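Valine-pyruvate aminotransferase (Salmonella typhimurium, PDB 3G7Q) uses pyridoxal 5'-phosphate to catalyse amino-group transfer between L-valine and pyruvate, and is involved in alanine biosynthesis. Local coordinates at residues Ala135-Ile139 with Ser187-Thr193; Asn195-Asp199 with Ile230-Arg235. All coordinates share one frame; numbering follows the deposited sequence.

Contact 1 and contact 2 follow one another along the chain, and their centres lie about 13 Å apart. The loop 187-199 takes part in both. Its first half packs against 135-139, and its second half against 230-235. Arg188 ties the two together. Its NH2 lies 2.8 Å from OD1 of Asp199 in a salt bridge, and its NE probably bonds to O of Ile197. Its NH1 bonds to the carbonyl of Arg235. Contact 1 is the deeper one: its centre is about 6 Å from the centre of the chain, that of contact 2 about 13 Å. It holds the start of the Asn-Pro-Thr-Gly sequence, which lies by the cofactor pocket in related class I aminotransferases.

Contact 1. Residues Ala135-Ile139 with Ser187-Thr193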
loop_
_atom_site.group_PDB
_atom_site.type_symbol
_atom_site.label_atom_id
_atom_site.label_comp_id
_atom_site.label_asym_id
_atom_site.label_seq_id
_atom_site.Cartn_x
_atom_site.Cartn_y
_atom_site.Cartn_z
ATOM N N ALA A 135 19.017 -12.398 -15.544
ATOM C CA ALA A 135 18.254 -13.325 -14.705
ATOM C C ALA A 135 19.265 -14.199 -13.957
ATOM O O ALA A 135 20.345 -14.440 -14.475
ATOM C CB ALA A 135 17.341 -14.162 -15.561
ATOM N N PRO A 136 18.921 -14.715 -12.761
ATOM C CA PRO A 136 17.657 -14.609 -12.045
ATOM C C PRO A 136 17.462 -13.308 -11.259
ATOM O O PRO A 136 18.424 -12.707 -10.765
ATOM C CB PRO A 136 17.707 -15.799 -11.079
ATOM C CG PRO A 136 19.136 -15.944 -10.795
ATOM C CD PRO A 136 19.890 -15.535 -12.016
ATOM N N GLU A 137 16.204 -12.905 -11.164
ATOM C CA GLU A 137 15.766 -11.719 -10.452
ATOM C C GLU A 137 14.591 -12.112 -9.582
ATOM O O GLU A 137 13.874 -13.063 -9.891
ATOM C CB GLU A 137 15.320 -10.637 -11.440
ATOM C CG GLU A 137 16.442 -9.850 -12.086
ATOM C CD GLU A 137 17.124 -8.869 -11.123
ATOM O OE1 GLU A 137 16.667 -8.729 -9.973
ATOM O OE2 GLU A 137 18.128 -8.252 -11.524
ATOM N N TYR A 138 14.407 -11.405 -8.480
ATOM C CA TYR A 138 13.281 -11.646 -7.595
ATOM C C TYR A 138 11.958 -11.052 -8.085
ATOM O O TYR A 138 10.933 -11.718 -8.027
ATOM C CB TYR A 138 13.591 -11.109 -6.196
ATOM C CG TYR A 138 12.363 -11.015 -5.324
ATOM C CD1 TYR A 138 11.796 -12.156 -4.789
ATOM C CD2 TYR A 138 11.766 -9.791 -5.050
ATOM C CE1 TYR A 138 10.659 -12.097 -3.995
ATOM C CE2 TYR A 138 10.615 -9.717 -4.258
ATOM C CZ TYR A 138 10.070 -10.880 -3.733
ATOM O OH TYR A 138 8.927 -10.859 -2.951
ATOM N N ILE A 139 11.941 -9.821 -8.561
ATOM C CA ILE A 139 10.616 -9.250 -8.938
ATOM C C ILE A 139 9.837 -10.135 -9.946
ATOM O O ILE A 139 8.596 -10.247 -9.871
ATOM C CB ILE A 139 10.712 -7.757 -9.394
ATOM C CG1 ILE A 139 9.299 -7.143 -9.472
ATOM C CG2 ILE A 139 11.494 -7.625 -10.695
ATOM C CD1 ILE A 139 8.520 -7.189 -8.133
ATOM N N SER A 187 18.602 -5.427 -10.379
ATOM C CA SER A 187 18.697 -5.110 -8.947
ATOM C C SER A 187 20.189 -5.095 -8.651
ATOM O O SER A 187 20.973 -5.681 -9.415
ATOM C CB SER A 187 17.953 -6.125 -8.088
ATOM O OG SER A 187 18.432 -7.439 -8.358
ATOM N N ARG A 188 20.605 -4.411 -7.574
ATOM C CA ARG A 188 22.021 -4.331 -7.240
ATOM C C ARG A 188 22.232 -3.893 -5.806
ATOM O O ARG A 188 22.016 -2.720 -5.493
ATOM C CB ARG A 188 22.722 -3.320 -8.164
ATOM C CG ARG A 188 24.228 -3.373 -8.183
ATOM C CD ARG A 188 24.770 -2.209 -8.993
ATOM N NE ARG A 188 26.124 -2.427 -9.463
ATOM C CZ ARG A 188 27.027 -1.462 -9.681
ATOM N NH1 ARG A 188 26.754 -0.191 -9.399
ATOM N NH2 ARG A 188 28.224 -1.759 -10.139
ATOM N N PRO A 189 22.612 -4.815 -4.904
ATOM C CA PRO A 189 22.785 -6.275 -5.046
ATOM C C PRO A 189 21.462 -6.965 -5.296
ATOM O O PRO A 189 20.387 -6.424 -5.009
ATOM C CB PRO A 189 23.327 -6.726 -3.690
ATOM C CG PRO A 189 23.817 -5.453 -3.007
ATOM C CD PRO A 189 22.949 -4.353 -3.549
ATOM N N THR A 190 21.553 -8.188 -5.807
ATOM C CA THR A 190 20.374 -8.914 -6.257
ATOM C C THR A 190 19.830 -9.982 -5.312
ATOM O O THR A 190 20.589 -10.725 -4.700
ATOM C CB THR A 190 20.728 -9.622 -7.587
ATOM O OG1 THR A 190 21.122 -8.646 -8.558
ATOM C CG2 THR A 190 19.549 -10.466 -8.135
ATOM N N ASN A 191 18.506 -9.976 -5.175
ATOM C CA ASN A 191 17.755 -11.096 -4.613
ATOM C C ASN A 191 17.392 -11.852 -5.920
ATOM O O ASN A 191 16.669 -11.319 -6.763
ATOM C CB ASN A 191 16.535 -10.577 -3.859
ATOM C CG ASN A 191 15.556 -11.671 -3.437
ATOM O OD1 ASN A 191 15.695 -12.866 -3.792
ATOM N ND2 ASN A 191 14.492 -11.255 -2.703
ATOM N N PRO A 192 17.715 -13.158 -6.037
ATOM C CA PRO A 192 18.151 -14.157 -5.051
ATOM C C PRO A 192 19.603 -14.587 -4.957
ATOM O O PRO A 192 19.920 -15.419 -4.116
ATOM C CB PRO A 192 17.354 -15.385 -5.536
ATOM C CG PRO A 192 17.516 -15.305 -7.031
ATOM C CD PRO A 192 17.433 -13.805 -7.340
ATOM N N THR A 193 20.464 -14.014 -5.768
ATOM C CA THR A 193 21.855 -14.481 -5.896
ATOM C C THR A 193 22.906 -13.822 -5.057
ATOM O O THR A 193 23.978 -14.382 -4.835
ATOM C CB THR A 193 22.287 -14.269 -7.357
ATOM O OG1 THR A 193 22.076 -12.899 -7.717
ATOM C CG2 THR A 193 21.462 -15.152 -8.317
HETATM O O HOH W 1 21.394 -12.592 -10.339
#
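Tyr138 lies beside Asn191, and its side chain touches the amide from CB outward. Tyr138 CB packs 3.4 Å from Asn191 CG and also rests on the Asn191 carbonyl oxygen. Tyr138 CG lies 3.4 Å from Asn191 ND2, and CD1 is almost as close. CE1 only grazes this nitrogen, and the hydroxyl end leads away. The amide lies nearly parallel to the ring, the planes 16° apart, with Asn191 ND2 above one face near the rim. Asn191 CG stands anti to its own backbone nitrogen (chi1 170°), which brings the amide over the ring. Its OD1 is bonded to Arg389 NH1, which would hold the amide's rotation.

A second, polar link joins Glu137 and Ser187. In the given conformer of Glu137, one of two, Ser187 OG donates to Glu137 OE1 at 2.7 Å and meets the syn lone pair of that oxygen. Ser187 N adds a weak bond to OE2.

Pro136 follows a cis peptide, as does Pro192. CB of Pro136 meets CG of Pro192 at 4.1 Å, while CG of Pro136 presses on CG2 of Thr193 at a tight 3.5 Å. One water donates to the Pro136 carbonyl and lies 2.7 Å from OG1 of Thr193, which also bonds to Asn195 N.

The contact joins the loop leading into helix 138-142 with the loop after strand 181-187. Trp343 of strand 341-345 covers both prolines and Thr193, Tyr168 of strand 165-169 adds to Pro136 and Thr193, and Gln108 of helix 107-118 touches Tyr138.

Contact 2. Residues Asn195-Asp199 with Ile230-Arg235; sequences NVITD and IFSEAR
Asp199, Val196 and Arg235 bury the most surface here. Asp199 points its carboxylate into 230-235. Its OD1 accepts the backbone N-H of Arg235 at 2.9 Å, with an N-H...O angle of 159°. The donor comes from the syn side, 22° out of the carboxylate plane. OD1 also takes the salt bridge from Arg188, so this one oxygen serves two partners.

OD2 faces the side chains. The Arg235 chain bends at chi3 (-49°), and this places its guanidinium with one face against OD2. Arg235 NH1 is 3.5 Å from Asp199 OD2, but the oxygen lies well out of the guanidinium plane. The salt bridge therefore rests on charge alone. A water in the guanidinium plane, at its edge, accepts from NH2 and bonds weakly to OD2.

On Glu233, OE2 comes within 2.5 Å of OD2 of Asp199, and the two carboxylate planes are perpendicular. So short a distance suggests that one of the acids holds a proton. The nearby arginines would be expected to ease the concentration of negative charge. A second water joins the pair by accepting from Asp199 N and donating to Glu233 OE1.

Val196 supplies the apolar half. Its CG1 meets CB of Ala234 at 3.8 Å, and its CG2 packs on CD1 of Ile230 at 4.1 Å. Ser232 OG lies 3.4 Å from Val196 CG2.

The Thr198 side chain caps a backbone N of helix 199-211, and Glu201 OE1 takes the Thr198 N-H in return, consistent with a capping box. That helix forms the beta-alpha-beta crossover between parallel strands 181-187 and 216-219, as expected of the large domain of a class I aminotransferase. Segment 230-235, from the connection between strands 216-219 and 242-247, packs on its start.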
loop_
_atom_site.group_PDB
_atom_site.type_symbol
_atom_site.label_atom_id
_atom_site.label_comp_id
_atom_site.label_asym_id
_atom_site.label_seq_id
_atom_site.Cartn_x
_atom_site.Cartn_y
_atom_site.Cartn_z
ATOM N N ASN A 195 24.227 -11.309 -6.314
ATOM C CA ASN A 195 25.080 -10.769 -7.346
ATOM C C ASN A 195 25.115 -9.243 -7.340
ATOM O O ASN A 195 24.102 -8.599 -7.073
ATOM C CB ASN A 195 24.594 -11.194 -8.717
ATOM C CG ASN A 195 25.588 -10.841 -9.821
ATOM O OD1 ASN A 195 26.792 -11.109 -9.691
ATOM N ND2 ASN A 195 25.088 -10.223 -10.904
ATOM N N VAL A 196 26.272 -8.703 -7.689
ATOM C CA VAL A 196 26.423 -7.271 -7.895
ATOM C C VAL A 196 26.882 -7.067 -9.338
ATOM O O VAL A 196 28.042 -7.334 -9.693
ATOM C CB VAL A 196 27.364 -6.621 -6.860
ATOM C CG1 VAL A 196 27.747 -5.191 -7.290
ATOM C CG2 VAL A 196 26.687 -6.620 -5.493
ATOM N N ILE A 197 25.951 -6.684 -10.191
ATOM C CA ILE A 197 26.279 -6.413 -11.575
ATOM C C ILE A 197 27.488 -5.447 -11.636
ATOM O O ILE A 197 27.549 -4.482 -10.873
ATOM C CB ILE A 197 25.012 -5.883 -12.294
ATOM C CG1 ILE A 197 25.286 -5.658 -13.772
ATOM C CG2 ILE A 197 24.455 -4.614 -11.575
ATOM C CD1 ILE A 197 24.059 -5.187 -14.530
ATOM N N THR A 198 28.448 -5.717 -12.518
ATOM C CA THR A 198 29.704 -4.956 -12.559
ATOM C C THR A 198 29.491 -3.535 -13.069
ATOM O O THR A 198 28.501 -3.240 -13.762
ATOM C CB THR A 198 30.793 -5.636 -13.393
ATOM O OG1 THR A 198 30.495 -5.530 -14.801
ATOM C CG2 THR A 198 30.998 -7.119 -12.958
ATOM N N ASP A 199 30.400 -2.629 -12.706
ATOM C CA ASP A 199 30.311 -1.273 -13.227
ATOM C C ASP A 199 30.228 -1.266 -14.762
ATOM O O ASP A 199 29.409 -0.546 -15.320
ATOM C CB ASP A 199 31.502 -0.409 -12.800
ATOM C CG ASP A 199 31.584 -0.220 -11.308
ATOM O OD1 ASP A 199 30.540 -0.253 -10.640
ATOM O OD2 ASP A 199 32.705 -0.044 -10.827
ATOM N N ILE A 230 26.109 -4.687 1.208
ATOM C CA ILE A 230 26.905 -4.936 0.018
ATOM C C ILE A 230 28.331 -5.156 0.435
ATOM O O ILE A 230 28.893 -4.386 1.239
ATOM C CB ILE A 230 26.730 -3.772 -1.008
ATOM C CG1 ILE A 230 27.477 -4.078 -2.298
ATOM C CG2 ILE A 230 27.187 -2.426 -0.376
ATOM C CD1 ILE A 230 27.107 -3.148 -3.450
ATOM N N PHE A 231 28.936 -6.208 -0.117
ATOM C CA PHE A 231 30.276 -6.641 0.247
ATOM C C PHE A 231 31.289 -6.542 -0.902
ATOM O O PHE A 231 32.393 -7.096 -0.831
ATOM C CB PHE A 231 30.212 -8.090 0.733
ATOM C CG PHE A 231 29.004 -8.390 1.616
ATOM C CD1 PHE A 231 28.730 -7.620 2.739
ATOM C CD2 PHE A 231 28.163 -9.458 1.339
ATOM C CE1 PHE A 231 27.660 -7.886 3.531
ATOM C CE2 PHE A 231 27.088 -9.716 2.127
ATOM C CZ PHE A 231 26.815 -8.941 3.200
ATOM N N SER A 232 30.891 -5.938 -1.997
ATOM C CA SER A 232 31.758 -5.835 -3.131
ATOM C C SER A 232 31.797 -4.401 -3.567
ATOM O O SER A 232 30.999 -3.586 -3.095
ATOM C CB SER A 232 31.194 -6.663 -4.277
ATOM O OG SER A 232 29.912 -6.117 -4.588
ATOM N N GLU A 233 32.709 -4.112 -4.477
ATOM C CA GLU A 233 32.796 -2.789 -5.078
ATOM C C GLU A 233 31.577 -2.578 -5.984
ATOM O O GLU A 233 31.092 -3.522 -6.605
ATOM C CB GLU A 233 34.080 -2.677 -5.876
ATOM C CG GLU A 233 34.290 -1.362 -6.611
ATOM C CD GLU A 233 33.646 -1.277 -7.990
ATOM O OE1 GLU A 233 33.414 -2.324 -8.644
ATOM O OE2 GLU A 233 33.397 -0.132 -8.416
ATOM N N ALA A 234 31.077 -1.355 -6.022
ATOM C CA ALA A 234 29.990 -0.991 -6.888
ATOM C C ALA A 234 29.894 0.526 -6.951
ATOM O O ALA A 234 29.540 1.172 -5.966
ATOM C CB ALA A 234 28.676 -1.609 -6.375
ATOM N N ARG A 235 30.217 1.109 -8.092
ATOM C CA ARG A 235 30.102 2.562 -8.195
ATOM C C ARG A 235 28.638 2.931 -8.310
ATOM O O ARG A 235 27.939 2.421 -9.178
ATOM C CB ARG A 235 30.852 3.094 -9.408
ATOM C CG ARG A 235 30.644 4.588 -9.632
ATOM C CD ARG A 235 31.393 5.106 -10.864
ATOM N NE ARG A 235 32.748 4.633 -10.784
ATOM C CZ ARG A 235 33.285 3.637 -11.485
ATOM N NH1 ARG A 235 32.622 3.022 -12.464
ATOM N NH2 ARG A 235 34.538 3.299 -11.236
HETATM O O HOH W 2 32.485 -3.434 -10.955
HETATM O O HOH W 3 34.926 1.099 -13.258
#